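Local coordinates for microcin B17-processing protein McbB (Escherichia coli, PDB 6GRI) that acts within the McbBCD microcin synthetase, helping to process the inactive microcin B17 precursor McbA into the active peptide antibiotic, at the interface of chains A and C and the interface of chains B and A. Sequence-based numbering; all coordinates share one arbitrary frame. Chains: chain A/B, Microcin B17-processing protein McbB; chain C, Microcin B17-processing protein McbD.

One McbB chain, A, takes part in all three contacts. Contacts 1 and 2 join it to the McbD chain C, their C-alpha centres about 34 Å apart, while contact 3, about 15 Å from contact 1 and 42 Å from contact 2, joins it to another McbB copy, chain B. Helix 215-224 of chain A is common to contacts 1 and 3, with A:Trp215 serving the first and A:Leu218 and A:Leu222 the second. The N-terminal strands of McbB are used twice, on McbD in contact 2 and on chain A in contact 3; A:Ile30 and B:Ile30 show that overlapping surfaces meet different partners.

Contact 1: the interface of chains A and C. Residues chain A 174, 176-177, 179, 215, 271; chain C 7, 9.
C:Met9 inserts between A:Arg179, A:Leu174, A:Ser177 and A:Glu176 of McbB, burying 100 Å² of its surface against strands 167-174 and 177-180, the link between them and the start of helix 215-224. It comes from a loop near the N-terminus of McbD, the YcaO-family subunit of the synthetase, and illustrates how one flexible thioether can fill a site lined by very different groups. Bends at its second and third torsions (chi2 131°, chi3 -80°) fold the chain so that successive atoms, CB, CG, SD and CE, meet different residues. CB lies over one face of the A:Arg179 guanidinium, toward its rim, 3.8 Å from CZ, as the two side chains pass nearly at right angles. CG meets the methyl CD1 of A:Leu174 at 3.9 Å, the two side chains running past each other in opposite senses. The sulfur SD sits beside CB of A:Ser177 at the same 3.9 Å, and the terminal methyl CE turns to the A:Glu176 carboxylate, 3.9 Å from OE1. The indole of A:Trp215 lies more loosely to one side. Within McbB, A:Arg179 NH1 donates an almost in-plane hydrogen bond of 3.0 Å to the hydroxyl OG of A:Ser177, which helps fix the guanidinium's rotation. C:Asn7 adds a brace inside the McbD loop: its amide OD1 accepts from C:Met9 N at 2.7 Å, a markedly bent bond (122° at the hydrogen).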
ATOM      1  N   LEU A 174     -10.730   5.750 -33.384  1.00 62.76           N
ATOM      2  CA  LEU A 174     -10.452   4.429 -33.920  1.00 66.53           C
ATOM      3  C   LEU A 174     -11.256   3.419 -33.114  1.00 70.11           C
ATOM      4  O   LEU A 174     -10.845   3.008 -32.022  1.00 70.76           O
ATOM      5  CB  LEU A 174      -8.950   4.129 -33.854  1.00 65.65           C
ATOM      6  CG  LEU A 174      -8.041   5.112 -34.600  1.00 63.58           C
ATOM      7  CD1 LEU A 174      -6.599   4.653 -34.482  1.00 62.86           C
ATOM      8  CD2 LEU A 174      -8.443   5.267 -36.062  1.00 64.86           C
ATOM      9  N   GLU A 176     -13.091   1.885 -30.575  1.00 73.31           N
ATOM     10  CA  GLU A 176     -13.369   2.184 -29.158  1.00 75.29           C
ATOM     11  C   GLU A 176     -12.430   3.247 -28.549  1.00 73.25           C
ATOM     12  O   GLU A 176     -12.665   3.705 -27.429  1.00 67.77           O
ATOM     13  CB  GLU A 176     -13.397   0.883 -28.316  1.00 75.86           C
ATOM     14  CG  GLU A 176     -12.152   0.503 -27.510  1.00 78.32           C
ATOM     15  CD  GLU A 176     -10.929   0.117 -28.340  1.00 85.93           C
ATOM     16  OE1 GLU A 176     -11.039  -0.142 -29.565  1.00 87.66           O
ATOM     17  OE2 GLU A 176      -9.831   0.055 -27.739  1.00 88.05           O
ATOM     18  N   SER A 177     -11.394   3.649 -29.288  1.00 72.25           N
ATOM     19  CA  SER A 177     -10.359   4.529 -28.761  1.00 67.36           C
ATOM     20  C   SER A 177     -10.436   5.930 -29.332  1.00 65.23           C
ATOM     21  O   SER A 177     -10.539   6.093 -30.539  1.00 64.06           O
ATOM     22  CB  SER A 177      -8.996   3.964 -29.093  1.00 67.85           C
ATOM     23  OG  SER A 177      -7.996   4.807 -28.564  1.00 70.54           O
ATOM     24  N   ARG A 179      -8.281   9.208 -29.935  1.00 65.70           N
ATOM     25  CA  ARG A 179      -6.851   9.384 -30.188  1.00 64.59           C
ATOM     26  C   ARG A 179      -6.480  10.857 -30.205  1.00 64.15           C
ATOM     27  O   ARG A 179      -7.151  11.643 -30.845  1.00 65.11           O
ATOM     28  CB  ARG A 179      -6.486   8.803 -31.555  1.00 65.49           C
ATOM     29  CG  ARG A 179      -7.118   7.458 -31.902  1.00 65.73           C
ATOM     30  CD  ARG A 179      -6.659   6.353 -30.983  1.00 66.22           C
ATOM     31  NE  ARG A 179      -5.220   6.119 -31.089  1.00 65.95           N
ATOM     32  CZ  ARG A 179      -4.558   5.211 -30.380  1.00 67.13           C
ATOM     33  NH1 ARG A 179      -5.198   4.426 -29.511  1.00 67.81           N
ATOM     34  NH2 ARG A 179      -3.243   5.090 -30.535  1.00 68.76           N
ATOM     35  N   TRP A 215      -6.466  -3.645 -40.118  1.00 84.60           N
ATOM     36  CA  TRP A 215      -6.709  -2.190 -40.027  1.00 78.30           C
ATOM     37  C   TRP A 215      -6.244  -1.451 -41.268  1.00 78.39           C
ATOM     38  O   TRP A 215      -6.938  -0.566 -41.766  1.00 80.85           O
ATOM     39  CB  TRP A 215      -6.010  -1.575 -38.813  1.00 76.26           C
ATOM     40  CG  TRP A 215      -6.889  -1.273 -37.646  1.00 75.26           C
ATOM     41  CD1 TRP A 215      -6.832  -1.843 -36.409  1.00 74.44           C
ATOM     42  CD2 TRP A 215      -7.929  -0.281 -37.585  1.00 75.90           C
ATOM     43  NE1 TRP A 215      -7.782  -1.277 -35.581  1.00 74.53           N
ATOM     44  CE2 TRP A 215      -8.467  -0.318 -36.280  1.00 73.00           C
ATOM     45  CE3 TRP A 215      -8.458   0.635 -38.509  1.00 75.58           C
ATOM     46  CZ2 TRP A 215      -9.509   0.512 -35.880  1.00 71.72           C
ATOM     47  CZ3 TRP A 215      -9.494   1.459 -38.107  1.00 72.78           C
ATOM     48  CH2 TRP A 215     -10.008   1.390 -36.808  1.00 73.12           C
ATOM     49  N   SER A 271      -4.154   8.348 -25.731  1.00 57.32           N
ATOM     50  CA  SER A 271      -5.070   7.351 -26.253  1.00 59.16           C
ATOM     51  C   SER A 271      -6.094   7.076 -25.156  1.00 58.72           C
ATOM     52  O   SER A 271      -5.706   6.704 -24.056  1.00 62.05           O
ATOM     53  CB  SER A 271      -4.272   6.092 -26.571  1.00 60.04           C
ATOM     54  OG  SER A 271      -5.091   5.050 -27.053  1.00 63.46           O
TER
ATOM     55  N   ASN C   7      -1.872  -1.742 -27.062  1.00 72.51           N
ATOM     56  CA  ASN C   7      -3.038  -2.206 -27.832  1.00 75.34           C
ATOM     57  C   ASN C   7      -2.755  -2.306 -29.354  1.00 78.63           C
ATOM     58  O   ASN C   7      -1.646  -1.995 -29.823  1.00 73.97           O
ATOM     59  CB  ASN C   7      -4.296  -1.364 -27.508  1.00 74.51           C
ATOM     60  CG  ASN C   7      -4.238   0.062 -28.043  1.00 75.85           C
ATOM     61  OD1 ASN C   7      -3.751   0.326 -29.151  1.00 72.81           O
ATOM     62  ND2 ASN C   7      -4.782   0.994 -27.264  1.00 76.41           N
ATOM     63  N   MET C   9      -3.949  -0.480 -31.716  1.00 92.90           N
ATOM     64  CA  MET C   9      -3.788   0.873 -32.297  1.00 91.71           C
ATOM     65  C   MET C   9      -2.441   1.588 -31.997  1.00 87.63           C
ATOM     66  O   MET C   9      -2.256   2.746 -32.391  1.00 87.34           O
ATOM     67  CB  MET C   9      -4.981   1.742 -31.896  1.00 91.80           C
ATOM     68  CG  MET C   9      -6.273   1.292 -32.564  1.00 97.04           C
ATOM     69  SD  MET C   9      -7.665   1.098 -31.439  1.00103.87           S
ATOM     70  CE  MET C   9      -7.302  -0.510 -30.728  1.00102.00           C
TER

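Contact 2: the interface of chains A and C. Residues chain A 19, 30-32, 34-35; chain C 114, 157, 342, 344, 353.
A:Ile30 spreads its branches across C:Tyr342, C:Trp353 and C:Arg344 of the YcaO-family subunit McbD, at the end of strand 27-30 and the loop after it, an apolar centre flanked by polar grips. It buries 77 Å². Its chi1 of -55° sets CG1 beside the backbone N and CG2 anti to it; the extended chi2 (-177°) carries CD1 on to one face of the C:Tyr342 ring, tip to tip, 3.7 Å from CE2. CG2 is left for the in-plane edge of the C:Trp353 indole, 3.6 Å from CH2, and the rim of the C:Arg344 guanidinium. That guanidinium is anchored side-on: NE and NH2 of C:Arg344 both donate to the backbone O of A:Thr31, at 2.8 Å for NE and 2.9 Å for NH2. NE lies in the carbonyl plane, NH2 stands 38° above it. The base of C:Arg344 packs on C:Trp353, its CB on one face of the ring and CB of C:Leu157 over the centre of the other. A:Glu19 runs alongside this indole in the opposite sense, its CG against the ring at CZ2 and 3.6 Å from C:Leu157 CB. Its OE2 takes a weak bond of 3.3 Å from the backbone N of C:Leu157 at the start of helix 157-180, whose dipole would favour a carboxylate. A water links OE2 to the indole NE1. Beyond A:Ile30, the hydroxyls A:Ser35 OG and C:Tyr342 OH share a hydrogen bond of 2.6 Å.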
ATOM      1  N   GLU A  19      27.106  13.697 -34.554  1.00 76.95           N
ATOM      2  CA  GLU A  19      28.283  12.839 -34.486  1.00 76.79           C
ATOM      3  C   GLU A  19      29.331  13.342 -35.469  1.00 77.11           C
ATOM      4  O   GLU A  19      28.998  14.009 -36.460  1.00 77.14           O
ATOM      5  CB  GLU A  19      27.905  11.394 -34.836  1.00 76.30           C
ATOM      6  CG  GLU A  19      26.888  10.744 -33.899  1.00 74.17           C
ATOM      7  CD  GLU A  19      27.455  10.248 -32.575  1.00 73.02           C
ATOM      8  OE1 GLU A  19      28.690  10.249 -32.366  1.00 74.27           O
ATOM      9  OE2 GLU A  19      26.637   9.823 -31.736  1.00 71.41           O
ATOM     10  N   ILE A  30      27.757  14.368 -39.239  1.00 70.83           N
ATOM     11  CA  ILE A  30      26.403  13.870 -39.502  1.00 70.82           C
ATOM     12  C   ILE A  30      25.462  14.431 -38.439  1.00 71.02           C
ATOM     13  O   ILE A  30      25.680  14.253 -37.242  1.00 69.68           O
ATOM     14  CB  ILE A  30      26.334  12.325 -39.559  1.00 70.15           C
ATOM     15  CG1 ILE A  30      27.332  11.804 -40.596  1.00 70.55           C
ATOM     16  CG2 ILE A  30      24.923  11.845 -39.927  1.00 68.22           C
ATOM     17  CD1 ILE A  30      27.301  10.305 -40.794  1.00 71.90           C
ATOM     18  N   THR A  31      24.432  15.132 -38.908  1.00 71.82           N
ATOM     19  CA  THR A  31      23.411  15.728 -38.055  1.00 70.84           C
ATOM     20  C   THR A  31      22.124  14.977 -38.324  1.00 72.19           C
ATOM     21  O   THR A  31      22.133  13.966 -39.024  1.00 75.12           O
ATOM     22  CB  THR A  31      23.238  17.238 -38.341  1.00 68.55           C
ATOM     23  OG1 THR A  31      22.559  17.436 -39.585  1.00 65.19           O
ATOM     24  CG2 THR A  31      24.591  17.939 -38.374  1.00 69.37           C
ATOM     25  N   TYR A  32      21.023  15.461 -37.760  1.00 75.85           N
ATOM     26  CA  TYR A  32      19.710  14.856 -37.969  1.00 76.68           C
ATOM     27  C   TYR A  32      19.259  14.963 -39.415  1.00 74.98           C
ATOM     28  O   TYR A  32      18.559  14.082 -39.907  1.00 77.24           O
ATOM     29  CB  TYR A  32      18.667  15.531 -37.061  1.00 79.17           C
ATOM     30  CG  TYR A  32      17.285  14.914 -37.135  1.00 82.73           C
ATOM     31  CD1 TYR A  32      16.145  15.707 -37.292  1.00 81.73           C
ATOM     32  CD2 TYR A  32      17.115  13.521 -37.061  1.00 84.84           C
ATOM     33  CE1 TYR A  32      14.880  15.134 -37.356  1.00 81.12           C
ATOM     34  CE2 TYR A  32      15.859  12.947 -37.127  1.00 83.26           C
ATOM     35  CZ  TYR A  32      14.748  13.754 -37.273  1.00 81.33           C
ATOM     36  OH  TYR A  32      13.519  13.166 -37.332  1.00 81.18           O
ATOM     37  N   SER A  34      21.518  16.268 -42.237  1.00 76.38           N
ATOM     38  CA  SER A  34      22.575  16.534 -43.217  1.00 75.37           C
ATOM     39  C   SER A  34      23.866  15.732 -42.951  1.00 75.27           C
ATOM     40  O   SER A  34      24.091  15.256 -41.829  1.00 71.61           O
ATOM     41  CB  SER A  34      22.861  18.044 -43.219  1.00 76.45           C
ATOM     42  OG  SER A  34      24.167  18.355 -43.666  1.00 79.60           O
ATOM     43  N   SER A  35      24.687  15.593 -44.003  1.00 74.55           N
ATOM     44  CA  SER A  35      26.005  14.927 -43.953  1.00 72.46           C
ATOM     45  C   SER A  35      27.033  15.799 -44.650  1.00 73.24           C
ATOM     46  O   SER A  35      26.829  16.190 -45.796  1.00 73.66           O
ATOM     47  CB  SER A  35      25.959  13.577 -44.661  1.00 70.38           C
ATOM     48  OG  SER A  35      24.941  12.750 -44.138  1.00 68.36           O
TER
ATOM     49  N   PHE C 114      28.862   5.519 -46.404  1.00 60.70           N
ATOM     50  CA  PHE C 114      30.186   6.125 -46.450  1.00 62.19           C
ATOM     51  C   PHE C 114      31.240   5.044 -46.344  1.00 61.98           C
ATOM     52  O   PHE C 114      30.985   3.976 -45.775  1.00 62.07           O
ATOM     53  CB  PHE C 114      30.364   7.230 -45.385  1.00 62.14           C
ATOM     54  CG  PHE C 114      30.301   6.753 -43.949  1.00 59.57           C
ATOM     55  CD1 PHE C 114      31.455   6.370 -43.274  1.00 58.23           C
ATOM     56  CD2 PHE C 114      29.097   6.744 -43.260  1.00 59.36           C
ATOM     57  CE1 PHE C 114      31.403   5.968 -41.948  1.00 58.73           C
ATOM     58  CE2 PHE C 114      29.033   6.337 -41.932  1.00 57.84           C
ATOM     59  CZ  PHE C 114      30.188   5.951 -41.273  1.00 58.42           C
ATOM     60  N   LEU C 157      26.707   6.683 -32.667  1.00 61.31           N
ATOM     61  CA  LEU C 157      27.148   6.207 -33.996  1.00 63.17           C
ATOM     62  C   LEU C 157      28.427   5.375 -33.926  1.00 63.01           C
ATOM     63  O   LEU C 157      28.532   4.366 -34.622  1.00 63.42           O
ATOM     64  CB  LEU C 157      27.343   7.374 -34.971  1.00 62.81           C
ATOM     65  CG  LEU C 157      27.823   7.118 -36.402  1.00 62.70           C
ATOM     66  CD1 LEU C 157      26.990   6.077 -37.138  1.00 63.79           C
ATOM     67  CD2 LEU C 157      27.807   8.428 -37.172  1.00 64.86           C
ATOM     68  N   TYR C 342      24.195   3.855 -43.050  1.00 60.86           N
ATOM     69  CA  TYR C 342      23.814   4.454 -41.796  1.00 61.70           C
ATOM     70  C   TYR C 342      22.464   5.127 -41.941  1.00 61.69           C
ATOM     71  O   TYR C 342      22.029   5.454 -43.044  1.00 65.09           O
ATOM     72  CB  TYR C 342      24.879   5.444 -41.341  1.00 62.54           C
ATOM     73  CG  TYR C 342      24.928   6.691 -42.174  1.00 64.33           C
ATOM     74  CD1 TYR C 342      25.611   6.719 -43.380  1.00 64.97           C
ATOM     75  CD2 TYR C 342      24.273   7.849 -41.757  1.00 67.78           C
ATOM     76  CE1 TYR C 342      25.642   7.867 -44.150  1.00 66.96           C
ATOM     77  CE2 TYR C 342      24.296   9.000 -42.517  1.00 66.47           C
ATOM     78  CZ  TYR C 342      24.986   9.005 -43.705  1.00 66.84           C
ATOM     79  OH  TYR C 342      25.004  10.151 -44.445  1.00 70.69           O
ATOM     80  N   ARG C 344      19.473   7.483 -39.124  1.00 63.20           N
ATOM     81  CA  ARG C 344      19.185   7.972 -37.782  1.00 58.73           C
ATOM     82  C   ARG C 344      17.738   8.426 -37.613  1.00 57.21           C
ATOM     83  O   ARG C 344      17.024   8.629 -38.584  1.00 55.08           O
ATOM     84  CB  ARG C 344      20.187   9.053 -37.381  1.00 57.93           C
ATOM     85  CG  ARG C 344      20.121  10.364 -38.146  1.00 59.93           C
ATOM     86  CD  ARG C 344      20.697  10.259 -39.546  1.00 60.88           C
ATOM     87  NE  ARG C 344      21.039  11.569 -40.098  1.00 60.97           N
ATOM     88  CZ  ARG C 344      21.275  11.812 -41.383  1.00 63.13           C
ATOM     89  NH1 ARG C 344      21.227  10.836 -42.289  1.00 64.60           N
ATOM     90  NH2 ARG C 344      21.572  13.050 -41.770  1.00 66.54           N
ATOM     91  N   TRP C 353      20.740   5.380 -33.852  1.00 62.84           N
ATOM     92  CA  TRP C 353      21.482   5.130 -35.071  1.00 57.77           C
ATOM     93  C   TRP C 353      21.368   3.692 -35.497  1.00 56.21           C
ATOM     94  O   TRP C 353      21.452   2.801 -34.659  1.00 56.15           O
ATOM     95  CB  TRP C 353      22.947   5.451 -34.827  1.00 57.84           C
ATOM     96  CG  TRP C 353      23.198   6.873 -34.555  1.00 58.62           C
ATOM     97  CD1 TRP C 353      23.198   7.492 -33.339  1.00 59.95           C
ATOM     98  CD2 TRP C 353      23.505   7.878 -35.520  1.00 59.23           C
ATOM     99  NE1 TRP C 353      23.486   8.834 -33.486  1.00 60.73           N
ATOM    100  CE2 TRP C 353      23.679   9.093 -34.820  1.00 60.86           C
ATOM    101  CE3 TRP C 353      23.657   7.873 -36.910  1.00 58.31           C
ATOM    102  CZ2 TRP C 353      23.988  10.287 -35.470  1.00 59.93           C
ATOM    103  CZ3 TRP C 353      23.959   9.064 -37.554  1.00 57.59           C
ATOM    104  CH2 TRP C 353      24.126  10.249 -36.833  1.00 58.30           C
TER
HETATM  105  O   HOH W   1      24.028  11.030 -31.339  1.00 61.08           O

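Contact 3: the interface of chains B and A. Residues chain B 21-22, 28, 30; chain A 218, 222, 227-230.
B:Ile21 sets CG1 between its backbone N and carbonyl carbon (chi1 41°), while A:Met227 runs extended at chi2 (171°) and turns its methyl back at chi3 (29°); CE of A:Met227 comes against CB of B:Ile21 at 3.8 Å, and the two side chains cross obliquely. Strands 18-23 and 26-31 of chain B, part of what is probably the RiPP recognition element of McbB, a winged-helix-like domain, pack here on helix 215-224 and the segment that follows it in chain A. The patch is apolar, with no nitrogen or oxygen pairing across it; the copies contribute different elements, and the whole interface is not an exact two-fold. The methyl CE of A:Met227 also caps the strand backbone, 3.4 Å from CA of B:Ser22. The far end of B:Ile21 carries CD1 to CD2 of A:Leu222 at 3.8 Å, these side chains crossing near a right angle. With A:Pro230 the meeting is tip to tip, its ring carbon CD 3.9 Å from B:Ile21 CD1. On the neighbouring strand, B:Leu28 and B:Ile30 present their methyls to the helix and to strand 229-230. B:Leu28 CD1 meets CD1 of A:Leu218 at 3.8 Å, and B:Ile30 CD1 meets CD1 of A:Leu229 at 3.7 Å.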
ATOM      1  N   ILE B  21     -21.624   1.527 -43.488  1.00 92.03           N
ATOM      2  CA  ILE B  21     -21.344   2.648 -44.384  1.00 94.25           C
ATOM      3  C   ILE B  21     -21.226   2.134 -45.815  1.00 96.50           C
ATOM      4  O   ILE B  21     -20.658   1.063 -46.052  1.00 97.69           O
ATOM      5  CB  ILE B  21     -20.082   3.429 -43.958  1.00 92.25           C
ATOM      6  CG1 ILE B  21     -18.971   2.473 -43.507  1.00 92.89           C
ATOM      7  CG2 ILE B  21     -20.425   4.397 -42.837  1.00 88.45           C
ATOM      8  CD1 ILE B  21     -17.603   3.112 -43.421  1.00 93.70           C
ATOM      9  N   SER B  22     -21.799   2.889 -46.753  1.00 98.76           N
ATOM     10  CA  SER B  22     -21.755   2.556 -48.176  1.00 99.84           C
ATOM     11  C   SER B  22     -21.661   3.824 -49.016  1.00102.96           C
ATOM     12  O   SER B  22     -22.297   4.836 -48.703  1.00101.30           O
ATOM     13  CB  SER B  22     -22.977   1.736 -48.575  1.00 98.68           C
ATOM     14  OG  SER B  22     -22.878   0.420 -48.057  1.00 95.69           O
ATOM     15  N   LEU B  28     -19.354  -1.694 -45.964  1.00 90.13           N
ATOM     16  CA  LEU B  28     -18.498  -2.102 -44.843  1.00 88.95           C
ATOM     17  C   LEU B  28     -19.218  -2.036 -43.491  1.00 85.86           C
ATOM     18  O   LEU B  28     -19.737  -0.980 -43.107  1.00 80.13           O
ATOM     19  CB  LEU B  28     -17.239  -1.225 -44.783  1.00 91.08           C
ATOM     20  CG  LEU B  28     -16.214  -1.329 -45.923  1.00 94.90           C
ATOM     21  CD1 LEU B  28     -15.110  -0.308 -45.683  1.00 94.81           C
ATOM     22  CD2 LEU B  28     -15.631  -2.735 -46.076  1.00 93.71           C
ATOM     23  N   ILE B  30     -18.461  -2.021 -39.622  1.00 82.29           N
ATOM     24  CA  ILE B  30     -17.367  -1.700 -38.700  1.00 77.65           C
ATOM     25  C   ILE B  30     -17.892  -1.860 -37.269  1.00 73.80           C
ATOM     26  O   ILE B  30     -18.794  -1.134 -36.854  1.00 72.02           O
ATOM     27  CB  ILE B  30     -16.831  -0.273 -38.956  1.00 78.14           C
ATOM     28  CG1 ILE B  30     -16.310  -0.167 -40.395  1.00 83.66           C
ATOM     29  CG2 ILE B  30     -15.698   0.078 -38.003  1.00 78.34           C
ATOM     30  CD1 ILE B  30     -15.686   1.169 -40.755  1.00 86.09           C
TER
ATOM     31  N   LEU A 218      -8.528  -2.267 -43.930  1.00 77.51           N
ATOM     32  CA  LEU A 218      -9.690  -1.383 -43.764  1.00 76.52           C
ATOM     33  C   LEU A 218      -9.463   0.056 -44.220  1.00 75.66           C
ATOM     34  O   LEU A 218     -10.288   0.592 -44.957  1.00 79.68           O
ATOM     35  CB  LEU A 218     -10.188  -1.372 -42.315  1.00 73.30           C
ATOM     36  CG  LEU A 218     -11.353  -0.421 -42.011  1.00 71.30           C
ATOM     37  CD1 LEU A 218     -12.592  -0.736 -42.842  1.00 73.41           C
ATOM     38  CD2 LEU A 218     -11.669  -0.452 -40.526  1.00 70.73           C
ATOM     39  N   LEU A 222     -11.431   2.032 -47.502  1.00 89.29           N
ATOM     40  CA  LEU A 222     -12.071   3.331 -47.231  1.00 88.14           C
ATOM     41  C   LEU A 222     -11.612   4.406 -48.209  1.00 91.05           C
ATOM     42  O   LEU A 222     -12.436   5.131 -48.769  1.00 93.30           O
ATOM     43  CB  LEU A 222     -11.793   3.776 -45.794  1.00 84.25           C
ATOM     44  CG  LEU A 222     -12.586   3.030 -44.718  1.00 83.04           C
ATOM     45  CD1 LEU A 222     -11.878   3.108 -43.375  1.00 80.88           C
ATOM     46  CD2 LEU A 222     -14.005   3.576 -44.614  1.00 82.61           C
ATOM     47  N   MET A 227     -14.654   6.859 -48.795  1.00 96.86           N
ATOM     48  CA  MET A 227     -15.527   6.992 -47.606  1.00 96.00           C
ATOM     49  C   MET A 227     -14.735   7.203 -46.306  1.00 92.76           C
ATOM     50  O   MET A 227     -13.671   6.602 -46.118  1.00 93.50           O
ATOM     51  CB  MET A 227     -16.476   5.787 -47.473  1.00 98.09           C
ATOM     52  CG  MET A 227     -16.038   4.508 -48.194  1.00102.34           C
ATOM     53  SD  MET A 227     -17.014   3.032 -47.839  1.00103.52           S
ATOM     54  CE  MET A 227     -18.607   3.740 -47.469  1.00101.49           C
ATOM     55  N   THR A 228     -15.251   8.059 -45.420  1.00 88.44           N
ATOM     56  CA  THR A 228     -14.592   8.329 -44.134  1.00 87.86           C
ATOM     57  C   THR A 228     -14.833   7.213 -43.102  1.00 87.16           C
ATOM     58  O   THR A 228     -15.697   6.356 -43.286  1.00 87.87           O
ATOM     59  CB  THR A 228     -15.011   9.689 -43.523  1.00 85.75           C
ATOM     60  OG1 THR A 228     -16.406   9.680 -43.227  1.00 85.82           O
ATOM     61  CG2 THR A 228     -14.705  10.835 -44.477  1.00 88.07           C
ATOM     62  N   LEU A 229     -14.036   7.237 -42.032  1.00 85.22           N
ATOM     63  CA  LEU A 229     -14.119   6.270 -40.949  1.00 82.52           C
ATOM     64  C   LEU A 229     -14.938   6.929 -39.859  1.00 84.54           C
ATOM     65  O   LEU A 229     -14.487   7.907 -39.257  1.00 88.73           O
ATOM     66  CB  LEU A 229     -12.725   5.916 -40.423  1.00 80.05           C
ATOM     67  CG  LEU A 229     -12.658   4.963 -39.224  1.00 79.20           C
ATOM     68  CD1 LEU A 229     -13.196   3.590 -39.590  1.00 81.36           C
ATOM     69  CD2 LEU A 229     -11.234   4.859 -38.706  1.00 78.59           C
ATOM     70  N   PRO A 230     -16.149   6.414 -39.602  1.00 84.10           N
ATOM     71  CA  PRO A 230     -16.945   7.025 -38.555  1.00 82.52           C
ATOM     72  C   PRO A 230     -16.535   6.559 -37.158  1.00 80.65           C
ATOM     73  O   PRO A 230     -15.975   5.476 -36.977  1.00 79.86           O
ATOM     74  CB  PRO A 230     -18.365   6.567 -38.888  1.00 83.33           C
ATOM     75  CG  PRO A 230     -18.193   5.265 -39.582  1.00 84.17           C
ATOM     76  CD  PRO A 230     -16.826   5.249 -40.202  1.00 84.63           C
TER